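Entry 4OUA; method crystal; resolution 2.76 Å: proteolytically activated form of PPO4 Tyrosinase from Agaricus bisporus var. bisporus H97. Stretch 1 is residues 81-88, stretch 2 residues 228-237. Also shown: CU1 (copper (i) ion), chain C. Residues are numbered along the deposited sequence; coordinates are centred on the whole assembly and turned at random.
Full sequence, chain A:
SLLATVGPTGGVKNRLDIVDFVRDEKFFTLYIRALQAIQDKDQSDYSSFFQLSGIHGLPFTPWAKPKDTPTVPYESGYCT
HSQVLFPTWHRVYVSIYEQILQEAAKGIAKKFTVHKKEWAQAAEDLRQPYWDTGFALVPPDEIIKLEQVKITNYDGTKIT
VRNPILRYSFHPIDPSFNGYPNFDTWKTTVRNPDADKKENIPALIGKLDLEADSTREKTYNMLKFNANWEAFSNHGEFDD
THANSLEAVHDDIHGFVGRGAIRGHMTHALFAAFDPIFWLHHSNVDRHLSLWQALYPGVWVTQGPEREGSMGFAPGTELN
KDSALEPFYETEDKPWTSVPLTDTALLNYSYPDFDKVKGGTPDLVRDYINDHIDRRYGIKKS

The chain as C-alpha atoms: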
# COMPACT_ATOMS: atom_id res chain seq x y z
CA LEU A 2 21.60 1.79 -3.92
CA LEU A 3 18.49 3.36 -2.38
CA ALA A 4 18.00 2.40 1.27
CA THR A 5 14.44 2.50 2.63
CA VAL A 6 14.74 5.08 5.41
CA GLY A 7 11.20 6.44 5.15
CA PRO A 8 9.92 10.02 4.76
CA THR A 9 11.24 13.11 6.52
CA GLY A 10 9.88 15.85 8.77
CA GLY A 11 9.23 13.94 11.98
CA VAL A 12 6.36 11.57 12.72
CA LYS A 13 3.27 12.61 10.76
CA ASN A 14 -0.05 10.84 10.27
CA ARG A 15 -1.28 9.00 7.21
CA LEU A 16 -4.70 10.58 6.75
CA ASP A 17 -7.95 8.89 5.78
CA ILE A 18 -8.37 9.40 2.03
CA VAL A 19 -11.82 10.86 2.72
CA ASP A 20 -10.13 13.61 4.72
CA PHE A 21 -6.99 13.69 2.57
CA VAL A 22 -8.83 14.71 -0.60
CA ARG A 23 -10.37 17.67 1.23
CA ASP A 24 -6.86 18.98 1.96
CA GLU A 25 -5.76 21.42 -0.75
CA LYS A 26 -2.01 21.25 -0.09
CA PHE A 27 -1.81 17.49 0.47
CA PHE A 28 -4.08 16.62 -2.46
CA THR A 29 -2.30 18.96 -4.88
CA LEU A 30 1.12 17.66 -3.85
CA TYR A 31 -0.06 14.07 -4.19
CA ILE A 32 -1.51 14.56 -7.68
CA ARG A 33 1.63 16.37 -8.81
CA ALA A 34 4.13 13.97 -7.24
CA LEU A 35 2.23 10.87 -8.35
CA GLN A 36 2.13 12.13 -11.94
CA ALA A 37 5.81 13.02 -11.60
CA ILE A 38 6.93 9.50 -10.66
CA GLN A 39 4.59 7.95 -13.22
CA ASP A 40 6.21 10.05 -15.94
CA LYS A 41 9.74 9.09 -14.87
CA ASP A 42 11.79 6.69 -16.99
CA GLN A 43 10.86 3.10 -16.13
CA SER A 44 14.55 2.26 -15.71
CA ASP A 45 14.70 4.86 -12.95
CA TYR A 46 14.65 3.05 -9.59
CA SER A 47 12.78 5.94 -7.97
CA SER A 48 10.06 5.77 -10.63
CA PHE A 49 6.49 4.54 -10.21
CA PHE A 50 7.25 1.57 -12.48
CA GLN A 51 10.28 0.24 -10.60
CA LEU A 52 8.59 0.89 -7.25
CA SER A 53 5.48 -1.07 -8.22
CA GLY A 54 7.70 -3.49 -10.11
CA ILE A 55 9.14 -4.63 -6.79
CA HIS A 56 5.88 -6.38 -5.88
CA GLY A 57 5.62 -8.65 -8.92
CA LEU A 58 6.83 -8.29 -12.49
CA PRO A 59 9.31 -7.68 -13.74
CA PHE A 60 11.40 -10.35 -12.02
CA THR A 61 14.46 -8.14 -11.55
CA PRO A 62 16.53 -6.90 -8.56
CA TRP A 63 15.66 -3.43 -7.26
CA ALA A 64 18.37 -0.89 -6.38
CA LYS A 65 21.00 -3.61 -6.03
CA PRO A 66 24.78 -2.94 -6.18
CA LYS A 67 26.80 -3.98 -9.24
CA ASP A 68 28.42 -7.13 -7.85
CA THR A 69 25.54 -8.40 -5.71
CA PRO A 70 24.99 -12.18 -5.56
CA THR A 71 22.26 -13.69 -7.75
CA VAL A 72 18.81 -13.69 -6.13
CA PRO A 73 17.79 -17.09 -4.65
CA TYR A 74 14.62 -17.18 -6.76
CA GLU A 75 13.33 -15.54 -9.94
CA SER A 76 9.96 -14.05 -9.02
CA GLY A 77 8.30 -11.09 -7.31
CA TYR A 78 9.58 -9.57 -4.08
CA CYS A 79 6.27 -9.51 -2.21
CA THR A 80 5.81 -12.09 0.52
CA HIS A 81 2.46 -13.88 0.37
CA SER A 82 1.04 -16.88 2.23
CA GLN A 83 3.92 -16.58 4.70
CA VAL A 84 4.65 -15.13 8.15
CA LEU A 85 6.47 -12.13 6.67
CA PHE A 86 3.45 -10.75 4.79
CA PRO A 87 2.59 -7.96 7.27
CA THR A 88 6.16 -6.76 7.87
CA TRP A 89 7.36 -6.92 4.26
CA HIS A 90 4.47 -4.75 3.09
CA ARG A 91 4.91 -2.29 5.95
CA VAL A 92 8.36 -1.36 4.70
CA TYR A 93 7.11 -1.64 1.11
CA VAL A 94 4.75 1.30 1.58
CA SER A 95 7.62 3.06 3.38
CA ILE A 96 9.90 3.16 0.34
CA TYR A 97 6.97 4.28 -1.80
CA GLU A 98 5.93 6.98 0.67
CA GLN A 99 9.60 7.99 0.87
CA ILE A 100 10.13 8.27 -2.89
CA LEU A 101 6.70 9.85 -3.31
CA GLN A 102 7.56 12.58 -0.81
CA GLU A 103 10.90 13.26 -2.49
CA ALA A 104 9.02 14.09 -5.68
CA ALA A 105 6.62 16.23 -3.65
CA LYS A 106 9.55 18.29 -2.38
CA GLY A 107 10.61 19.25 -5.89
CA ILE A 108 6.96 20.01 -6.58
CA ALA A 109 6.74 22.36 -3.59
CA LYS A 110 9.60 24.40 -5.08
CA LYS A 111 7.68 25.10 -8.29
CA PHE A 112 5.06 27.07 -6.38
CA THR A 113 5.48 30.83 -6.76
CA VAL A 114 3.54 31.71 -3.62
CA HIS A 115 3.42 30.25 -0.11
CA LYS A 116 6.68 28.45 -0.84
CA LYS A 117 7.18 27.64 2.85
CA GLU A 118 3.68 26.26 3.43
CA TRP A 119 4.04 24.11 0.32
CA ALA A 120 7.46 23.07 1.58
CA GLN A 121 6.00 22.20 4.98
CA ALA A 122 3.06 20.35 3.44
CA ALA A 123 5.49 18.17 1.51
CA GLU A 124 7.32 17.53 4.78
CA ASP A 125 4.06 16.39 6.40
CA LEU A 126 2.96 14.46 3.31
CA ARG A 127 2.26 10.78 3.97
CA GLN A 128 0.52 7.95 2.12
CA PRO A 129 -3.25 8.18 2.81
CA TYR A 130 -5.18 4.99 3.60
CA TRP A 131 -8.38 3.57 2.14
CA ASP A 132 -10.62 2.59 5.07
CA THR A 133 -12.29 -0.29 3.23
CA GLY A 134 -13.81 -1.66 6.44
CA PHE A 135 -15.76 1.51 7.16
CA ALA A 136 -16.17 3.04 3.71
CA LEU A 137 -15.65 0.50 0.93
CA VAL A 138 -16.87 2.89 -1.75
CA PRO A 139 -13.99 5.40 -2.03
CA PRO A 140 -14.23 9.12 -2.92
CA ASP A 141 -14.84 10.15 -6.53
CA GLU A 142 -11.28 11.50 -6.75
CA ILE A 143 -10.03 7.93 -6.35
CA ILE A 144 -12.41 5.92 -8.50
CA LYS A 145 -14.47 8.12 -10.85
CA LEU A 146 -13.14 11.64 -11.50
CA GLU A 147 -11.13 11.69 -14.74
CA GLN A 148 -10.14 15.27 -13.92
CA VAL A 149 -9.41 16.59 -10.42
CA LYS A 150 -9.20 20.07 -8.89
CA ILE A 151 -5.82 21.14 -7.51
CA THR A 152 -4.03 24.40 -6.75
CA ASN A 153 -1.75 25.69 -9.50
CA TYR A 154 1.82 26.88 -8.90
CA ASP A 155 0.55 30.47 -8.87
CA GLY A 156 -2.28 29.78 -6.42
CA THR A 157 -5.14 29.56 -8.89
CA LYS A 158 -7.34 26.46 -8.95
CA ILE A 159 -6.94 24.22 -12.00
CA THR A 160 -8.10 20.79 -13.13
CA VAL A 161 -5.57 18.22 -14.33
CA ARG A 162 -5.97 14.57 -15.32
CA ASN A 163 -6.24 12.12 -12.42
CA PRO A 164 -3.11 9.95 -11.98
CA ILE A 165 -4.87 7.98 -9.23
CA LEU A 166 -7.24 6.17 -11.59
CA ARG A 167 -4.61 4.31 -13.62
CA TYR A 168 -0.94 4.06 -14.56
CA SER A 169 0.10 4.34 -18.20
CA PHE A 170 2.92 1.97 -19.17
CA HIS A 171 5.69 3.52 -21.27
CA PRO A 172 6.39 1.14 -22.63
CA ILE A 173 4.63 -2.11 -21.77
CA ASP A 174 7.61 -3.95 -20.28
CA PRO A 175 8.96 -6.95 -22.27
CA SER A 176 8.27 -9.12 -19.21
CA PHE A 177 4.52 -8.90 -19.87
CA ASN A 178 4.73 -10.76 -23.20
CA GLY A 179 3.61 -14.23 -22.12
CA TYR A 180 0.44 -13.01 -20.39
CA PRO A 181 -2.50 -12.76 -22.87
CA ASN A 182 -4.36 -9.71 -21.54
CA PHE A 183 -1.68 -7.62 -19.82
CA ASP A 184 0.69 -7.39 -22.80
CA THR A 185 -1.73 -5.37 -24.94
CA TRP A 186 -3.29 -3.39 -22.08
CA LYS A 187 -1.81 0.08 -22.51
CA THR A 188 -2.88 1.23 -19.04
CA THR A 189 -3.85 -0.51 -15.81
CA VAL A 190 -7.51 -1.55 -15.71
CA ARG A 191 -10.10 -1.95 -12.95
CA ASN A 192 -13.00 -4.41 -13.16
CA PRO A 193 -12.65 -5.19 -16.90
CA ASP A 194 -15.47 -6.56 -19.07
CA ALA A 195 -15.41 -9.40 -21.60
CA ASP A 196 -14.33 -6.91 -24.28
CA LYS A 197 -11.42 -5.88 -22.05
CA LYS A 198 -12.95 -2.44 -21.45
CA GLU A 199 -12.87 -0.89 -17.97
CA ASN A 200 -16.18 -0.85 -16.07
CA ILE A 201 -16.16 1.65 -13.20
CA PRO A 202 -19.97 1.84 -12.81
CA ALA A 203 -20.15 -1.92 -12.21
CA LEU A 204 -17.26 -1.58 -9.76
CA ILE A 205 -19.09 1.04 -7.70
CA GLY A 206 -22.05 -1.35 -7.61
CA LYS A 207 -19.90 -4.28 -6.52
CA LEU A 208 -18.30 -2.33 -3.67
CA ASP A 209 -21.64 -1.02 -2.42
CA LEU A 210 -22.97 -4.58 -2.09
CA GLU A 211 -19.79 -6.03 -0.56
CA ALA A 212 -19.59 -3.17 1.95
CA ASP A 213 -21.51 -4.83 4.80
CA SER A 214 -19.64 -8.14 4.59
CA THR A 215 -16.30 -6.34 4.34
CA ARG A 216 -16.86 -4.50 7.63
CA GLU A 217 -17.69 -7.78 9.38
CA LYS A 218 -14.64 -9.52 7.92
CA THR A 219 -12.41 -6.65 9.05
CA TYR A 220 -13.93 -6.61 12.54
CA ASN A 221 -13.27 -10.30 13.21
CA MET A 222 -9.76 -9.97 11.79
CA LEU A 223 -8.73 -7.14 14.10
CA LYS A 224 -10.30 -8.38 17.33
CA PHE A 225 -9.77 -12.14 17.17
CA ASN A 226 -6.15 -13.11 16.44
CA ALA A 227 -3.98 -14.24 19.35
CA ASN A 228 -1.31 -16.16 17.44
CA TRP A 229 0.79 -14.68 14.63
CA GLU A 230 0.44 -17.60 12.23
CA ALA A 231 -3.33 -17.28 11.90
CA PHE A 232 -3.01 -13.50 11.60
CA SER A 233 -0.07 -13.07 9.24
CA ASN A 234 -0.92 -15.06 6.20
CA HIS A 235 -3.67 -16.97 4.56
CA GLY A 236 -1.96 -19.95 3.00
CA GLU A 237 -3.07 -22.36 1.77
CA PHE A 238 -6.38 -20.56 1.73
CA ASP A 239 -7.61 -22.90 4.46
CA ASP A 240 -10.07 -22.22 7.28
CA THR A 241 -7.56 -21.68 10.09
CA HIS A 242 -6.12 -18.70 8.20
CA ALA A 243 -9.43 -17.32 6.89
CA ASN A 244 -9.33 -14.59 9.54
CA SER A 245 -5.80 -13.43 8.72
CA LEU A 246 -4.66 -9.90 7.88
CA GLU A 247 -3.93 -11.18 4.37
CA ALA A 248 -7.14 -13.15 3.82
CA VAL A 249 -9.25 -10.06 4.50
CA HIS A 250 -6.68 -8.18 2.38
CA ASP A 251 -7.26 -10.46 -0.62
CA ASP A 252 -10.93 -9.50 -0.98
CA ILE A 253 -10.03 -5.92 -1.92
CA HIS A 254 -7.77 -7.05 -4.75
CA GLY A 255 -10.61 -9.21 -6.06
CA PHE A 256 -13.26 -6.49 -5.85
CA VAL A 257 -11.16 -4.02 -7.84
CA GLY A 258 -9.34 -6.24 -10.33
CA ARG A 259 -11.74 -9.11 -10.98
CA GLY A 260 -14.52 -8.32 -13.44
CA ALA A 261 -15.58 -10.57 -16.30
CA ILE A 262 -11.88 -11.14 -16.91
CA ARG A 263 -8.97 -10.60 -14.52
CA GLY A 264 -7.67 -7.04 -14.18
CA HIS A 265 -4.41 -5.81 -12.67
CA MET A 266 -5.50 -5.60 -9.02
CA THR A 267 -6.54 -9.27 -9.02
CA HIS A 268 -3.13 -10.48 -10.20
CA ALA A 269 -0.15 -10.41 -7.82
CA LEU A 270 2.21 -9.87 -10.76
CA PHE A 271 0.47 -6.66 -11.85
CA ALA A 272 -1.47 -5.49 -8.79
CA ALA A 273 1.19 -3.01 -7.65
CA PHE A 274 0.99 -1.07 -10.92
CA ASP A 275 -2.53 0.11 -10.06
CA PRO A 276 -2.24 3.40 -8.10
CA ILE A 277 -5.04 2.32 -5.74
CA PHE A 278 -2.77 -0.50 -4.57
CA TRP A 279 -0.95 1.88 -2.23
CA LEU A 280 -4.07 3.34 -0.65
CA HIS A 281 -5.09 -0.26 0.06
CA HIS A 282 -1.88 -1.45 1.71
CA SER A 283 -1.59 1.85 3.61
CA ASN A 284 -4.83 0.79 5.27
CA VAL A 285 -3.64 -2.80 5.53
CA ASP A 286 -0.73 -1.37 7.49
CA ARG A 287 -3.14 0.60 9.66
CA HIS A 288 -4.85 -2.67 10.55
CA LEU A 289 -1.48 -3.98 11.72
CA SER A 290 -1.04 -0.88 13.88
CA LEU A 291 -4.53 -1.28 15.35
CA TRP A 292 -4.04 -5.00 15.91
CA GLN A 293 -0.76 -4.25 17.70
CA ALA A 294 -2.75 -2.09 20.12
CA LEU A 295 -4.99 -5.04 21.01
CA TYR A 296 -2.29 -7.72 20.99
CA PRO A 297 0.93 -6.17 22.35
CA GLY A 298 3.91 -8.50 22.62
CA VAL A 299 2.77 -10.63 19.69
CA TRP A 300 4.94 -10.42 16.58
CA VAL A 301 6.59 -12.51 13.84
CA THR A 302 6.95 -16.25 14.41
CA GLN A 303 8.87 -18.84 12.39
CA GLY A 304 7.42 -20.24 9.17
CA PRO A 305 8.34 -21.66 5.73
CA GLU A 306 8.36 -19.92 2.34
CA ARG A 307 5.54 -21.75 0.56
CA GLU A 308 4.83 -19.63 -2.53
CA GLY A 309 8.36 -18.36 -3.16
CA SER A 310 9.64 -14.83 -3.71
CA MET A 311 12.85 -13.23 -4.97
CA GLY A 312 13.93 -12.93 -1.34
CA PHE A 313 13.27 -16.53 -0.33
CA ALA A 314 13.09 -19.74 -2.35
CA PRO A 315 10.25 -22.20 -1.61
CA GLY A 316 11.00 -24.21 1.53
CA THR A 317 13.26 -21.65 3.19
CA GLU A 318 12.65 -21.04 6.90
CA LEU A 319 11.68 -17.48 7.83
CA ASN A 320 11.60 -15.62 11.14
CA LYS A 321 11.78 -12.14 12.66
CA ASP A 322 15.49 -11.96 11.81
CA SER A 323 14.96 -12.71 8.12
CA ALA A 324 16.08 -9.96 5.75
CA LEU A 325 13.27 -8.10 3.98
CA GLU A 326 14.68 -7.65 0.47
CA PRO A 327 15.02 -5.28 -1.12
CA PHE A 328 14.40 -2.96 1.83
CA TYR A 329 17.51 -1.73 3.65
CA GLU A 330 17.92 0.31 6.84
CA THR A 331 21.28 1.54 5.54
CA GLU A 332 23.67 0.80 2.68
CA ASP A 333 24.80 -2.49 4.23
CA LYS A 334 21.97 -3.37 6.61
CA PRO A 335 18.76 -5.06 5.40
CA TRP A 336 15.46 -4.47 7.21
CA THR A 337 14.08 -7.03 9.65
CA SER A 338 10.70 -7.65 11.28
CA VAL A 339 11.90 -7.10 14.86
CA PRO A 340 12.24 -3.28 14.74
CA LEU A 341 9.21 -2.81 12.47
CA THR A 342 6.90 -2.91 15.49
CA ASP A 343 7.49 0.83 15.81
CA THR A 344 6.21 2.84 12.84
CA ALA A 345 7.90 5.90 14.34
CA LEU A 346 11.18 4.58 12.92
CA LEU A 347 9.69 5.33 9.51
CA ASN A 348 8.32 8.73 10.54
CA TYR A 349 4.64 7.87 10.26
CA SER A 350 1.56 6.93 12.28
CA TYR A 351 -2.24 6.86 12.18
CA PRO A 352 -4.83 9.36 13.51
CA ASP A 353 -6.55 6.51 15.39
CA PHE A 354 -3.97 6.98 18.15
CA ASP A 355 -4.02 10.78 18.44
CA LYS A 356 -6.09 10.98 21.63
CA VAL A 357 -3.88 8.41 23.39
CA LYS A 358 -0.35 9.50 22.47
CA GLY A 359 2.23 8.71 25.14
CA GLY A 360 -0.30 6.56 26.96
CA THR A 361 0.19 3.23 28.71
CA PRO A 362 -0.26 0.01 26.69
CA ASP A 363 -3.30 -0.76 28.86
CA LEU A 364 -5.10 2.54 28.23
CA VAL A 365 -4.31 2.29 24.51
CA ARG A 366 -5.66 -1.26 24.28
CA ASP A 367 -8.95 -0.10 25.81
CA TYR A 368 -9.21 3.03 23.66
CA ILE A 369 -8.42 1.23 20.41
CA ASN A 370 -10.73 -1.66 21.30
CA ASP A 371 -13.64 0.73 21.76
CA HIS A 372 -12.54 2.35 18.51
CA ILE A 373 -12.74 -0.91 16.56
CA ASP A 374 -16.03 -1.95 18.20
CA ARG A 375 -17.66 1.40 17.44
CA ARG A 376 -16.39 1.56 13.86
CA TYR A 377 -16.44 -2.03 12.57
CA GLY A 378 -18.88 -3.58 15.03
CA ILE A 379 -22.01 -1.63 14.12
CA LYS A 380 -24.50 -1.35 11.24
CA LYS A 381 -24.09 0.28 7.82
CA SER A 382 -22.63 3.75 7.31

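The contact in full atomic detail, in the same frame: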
# COMPACT_ATOMS: atom_id res chain seq x y z
N HIS A 81 3.87 -13.51 0.25
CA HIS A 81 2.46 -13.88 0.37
C HIS A 81 2.32 -15.31 0.86
O HIS A 81 3.13 -16.18 0.51
CB HIS A 81 1.75 -13.69 -0.98
CG HIS A 81 1.96 -12.33 -1.58
ND1 HIS A 81 2.78 -12.11 -2.66
CD2 HIS A 81 1.46 -11.12 -1.24
CE1 HIS A 81 2.77 -10.83 -2.97
NE2 HIS A 81 1.98 -10.20 -2.12
N SER A 82 1.30 -15.56 1.67
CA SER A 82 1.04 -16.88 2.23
C SER A 82 2.13 -17.30 3.22
O SER A 82 2.32 -18.48 3.49
CB SER A 82 0.92 -17.92 1.11
OG SER A 82 -0.05 -17.54 0.16
N GLN A 83 2.84 -16.31 3.76
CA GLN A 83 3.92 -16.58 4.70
C GLN A 83 3.92 -15.59 5.86
O GLN A 83 3.26 -14.54 5.79
CB GLN A 83 5.27 -16.56 3.99
CG GLN A 83 5.42 -15.42 3.00
CD GLN A 83 6.87 -15.10 2.71
OE1 GLN A 83 7.68 -14.96 3.63
NE2 GLN A 83 7.21 -14.98 1.43
N VAL A 84 4.66 -15.91 6.91
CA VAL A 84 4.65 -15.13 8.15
C VAL A 84 5.15 -13.69 7.97
O VAL A 84 4.90 -12.84 8.82
CB VAL A 84 5.50 -15.80 9.24
CG1 VAL A 84 4.83 -17.07 9.74
CG2 VAL A 84 6.90 -16.10 8.71
N LEU A 85 5.85 -13.43 6.87
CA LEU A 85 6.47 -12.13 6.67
C LEU A 85 5.57 -11.14 5.93
O LEU A 85 5.98 -10.01 5.67
CB LEU A 85 7.79 -12.28 5.91
CG LEU A 85 8.91 -13.01 6.64
CD1 LEU A 85 10.20 -12.94 5.84
CD2 LEU A 85 9.10 -12.44 8.04
N PHE A 86 4.36 -11.57 5.59
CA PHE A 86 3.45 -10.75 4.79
C PHE A 86 3.25 -9.35 5.37
O PHE A 86 3.46 -8.36 4.68
CB PHE A 86 2.09 -11.44 4.64
CG PHE A 86 1.04 -10.56 4.02
CD1 PHE A 86 1.00 -10.36 2.65
CD2 PHE A 86 0.09 -9.93 4.81
CE1 PHE A 86 0.04 -9.55 2.08
CE2 PHE A 86 -0.87 -9.12 4.25
CZ PHE A 86 -0.90 -8.93 2.88
N PRO A 87 2.85 -9.27 6.65
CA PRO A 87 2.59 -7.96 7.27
C PRO A 87 3.82 -7.05 7.29
O PRO A 87 3.71 -5.88 6.93
CB PRO A 87 2.16 -8.33 8.69
CG PRO A 87 1.64 -9.73 8.58
CD PRO A 87 2.51 -10.38 7.55
N THR A 88 4.97 -7.58 7.70
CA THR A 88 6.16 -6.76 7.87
C THR A 88 6.77 -6.33 6.54
O THR A 88 7.25 -5.20 6.41
CB THR A 88 7.24 -7.48 8.71
OG1 THR A 88 7.56 -8.73 8.09
CG2 THR A 88 6.74 -7.73 10.12
N ASN A 228 -2.57 -15.68 17.99
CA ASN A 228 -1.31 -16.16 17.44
C ASN A 228 -0.98 -15.49 16.11
O ASN A 228 -1.88 -15.07 15.37
CB ASN A 228 -1.35 -17.69 17.26
CG ASN A 228 -2.38 -18.13 16.25
OD1 ASN A 228 -3.46 -17.55 16.15
ND2 ASN A 228 -2.05 -19.17 15.49
N TRP A 229 0.31 -15.39 15.81
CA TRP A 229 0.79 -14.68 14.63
C TRP A 229 0.54 -15.44 13.34
O TRP A 229 0.31 -14.84 12.29
CB TRP A 229 2.28 -14.37 14.78
CG TRP A 229 2.88 -13.68 13.59
CD1 TRP A 229 3.55 -14.26 12.56
CD2 TRP A 229 2.86 -12.27 13.31
NE1 TRP A 229 3.95 -13.31 11.66
CE2 TRP A 229 3.54 -12.08 12.10
CE3 TRP A 229 2.33 -11.16 13.98
CZ2 TRP A 229 3.71 -10.82 11.53
CZ3 TRP A 229 2.50 -9.91 13.41
CH2 TRP A 229 3.18 -9.75 12.20
N GLU A 230 0.60 -16.77 13.41
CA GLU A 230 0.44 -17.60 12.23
C GLU A 230 -0.93 -17.42 11.58
O GLU A 230 -1.03 -17.29 10.36
CB GLU A 230 0.67 -19.07 12.57
CG GLU A 230 1.90 -19.68 11.92
CD GLU A 230 1.80 -19.69 10.40
OE1 GLU A 230 0.67 -19.65 9.87
OE2 GLU A 230 2.86 -19.74 9.74
N ALA A 231 -1.97 -17.41 12.40
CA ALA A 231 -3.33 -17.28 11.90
C ALA A 231 -3.64 -15.85 11.47
O ALA A 231 -4.63 -15.59 10.78
CB ALA A 231 -4.33 -17.75 12.94
N PHE A 232 -2.80 -14.91 11.89
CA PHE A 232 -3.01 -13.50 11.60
C PHE A 232 -2.18 -13.00 10.42
O PHE A 232 -2.63 -12.15 9.65
CB PHE A 232 -2.71 -12.65 12.84
CG PHE A 232 -2.57 -11.18 12.56
CD1 PHE A 232 -3.70 -10.38 12.44
CD2 PHE A 232 -1.32 -10.60 12.42
CE1 PHE A 232 -3.58 -9.03 12.19
CE2 PHE A 232 -1.20 -9.25 12.16
CZ PHE A 232 -2.33 -8.46 12.05
N SER A 233 -0.99 -13.54 10.25
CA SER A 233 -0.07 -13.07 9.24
C SER A 233 -0.44 -13.39 7.83
O SER A 233 -0.47 -12.52 7.00
CB SER A 233 1.28 -13.64 9.50
OG SER A 233 1.11 -14.81 10.21
N ASN A 234 -0.65 -14.65 7.55
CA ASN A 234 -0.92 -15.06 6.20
C ASN A 234 -2.15 -15.88 6.08
O ASN A 234 -2.76 -16.21 7.04
CB ASN A 234 0.24 -15.84 5.67
CG ASN A 234 0.54 -17.03 6.50
OD1 ASN A 234 0.46 -18.13 6.05
ND2 ASN A 234 0.90 -16.81 7.71
N HIS A 235 -2.48 -16.22 4.85
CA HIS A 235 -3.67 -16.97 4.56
C HIS A 235 -3.42 -18.41 4.20
O HIS A 235 -4.30 -19.21 4.36
CB HIS A 235 -4.42 -16.30 3.42
CG HIS A 235 -3.64 -16.21 2.15
ND1 HIS A 235 -3.86 -15.25 1.21
CD2 HIS A 235 -2.64 -16.98 1.67
CE1 HIS A 235 -3.03 -15.42 0.21
NE2 HIS A 235 -2.28 -16.46 0.46
N GLY A 236 -2.22 -18.73 3.73
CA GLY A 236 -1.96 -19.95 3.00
C GLY A 236 -2.45 -21.10 3.79
O GLY A 236 -2.51 -20.94 4.97
N GLU A 237 -2.82 -22.22 3.19
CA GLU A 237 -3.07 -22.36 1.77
C GLU A 237 -4.55 -22.15 1.56
O GLU A 237 -5.27 -23.04 1.18
CB GLU A 237 -2.65 -23.74 1.28
CG GLU A 237 -1.17 -24.06 1.35
CD GLU A 237 -0.74 -24.58 2.70
OE1 GLU A 237 -1.58 -24.65 3.61
OE2 GLU A 237 0.44 -24.93 2.84
CU CU1 C . 1.92 -8.13 -1.79
O HOH W 1 -0.42 -8.24 -2.38

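Two segments far apart in sequence meet here, burying 492 Å² between them. Stretch 1 is mostly loop and runs into a helix that includes Phe 86, Pro 87 and Thr 88. Stretch 2 carries a short helix, and Asn 234 is the first residue after it to leave helical phi/psi. The backbones come nearest at Ser 82 and Gly 236, with CA atoms 4.4 Å apart. No backbone-to-backbone hydrogen bond joins them; both hydrogen bonds between the stretches use a side-chain donor from stretch 2.

The first is Trp 229 NE1 to Val 84 O, 3.0 Å. The carbonyl lies at the edge of the indole, near its plane, where the N-H points. The ring's one polar hydrogen is thus satisfied, and so is a carbonyl inside a type I turn from Gln 83 to Phe 86. That turn is closed by Phe 86 N to Gln 83 O, 3.2 Å.

The second is His 235 NE2 to Ser 82 OG, 2.5 Å, which is very short. The hydroxyl again sits at the ring edge, near its plane. Ser 82 OG and His 235 ND1 are each also hydrogen-bonded elsewhere in the structure.

Not every close polar pair is a bond. Ser 82 O and Asn 234 OD1 are 3.2 Å apart, but both are acceptors. Asn 234 CB packs 3.3 Å from Gln 83 N.

Apolar contacts fill in around the indole. Pro 87 CG lies 3.8 Å from Trp 229 CZ2, and Val 84 CB lies 4.1 Å from Trp 229 CD1. A methyl, Val 84 CG1, sits 3.3 Å from the carboxylate oxygen Glu 230 OE2, which gains no hydrogen bond from it. No hydrogen bond reaches Ser 233 O from stretch 1. Its near neighbours there include carbons, Phe 86 CD2 at 3.4 Å and Pro 87 CD at 3.7 Å.

Just before Ser 82, His 81 NE2 binds the copper ion CU1 at 2.1 Å.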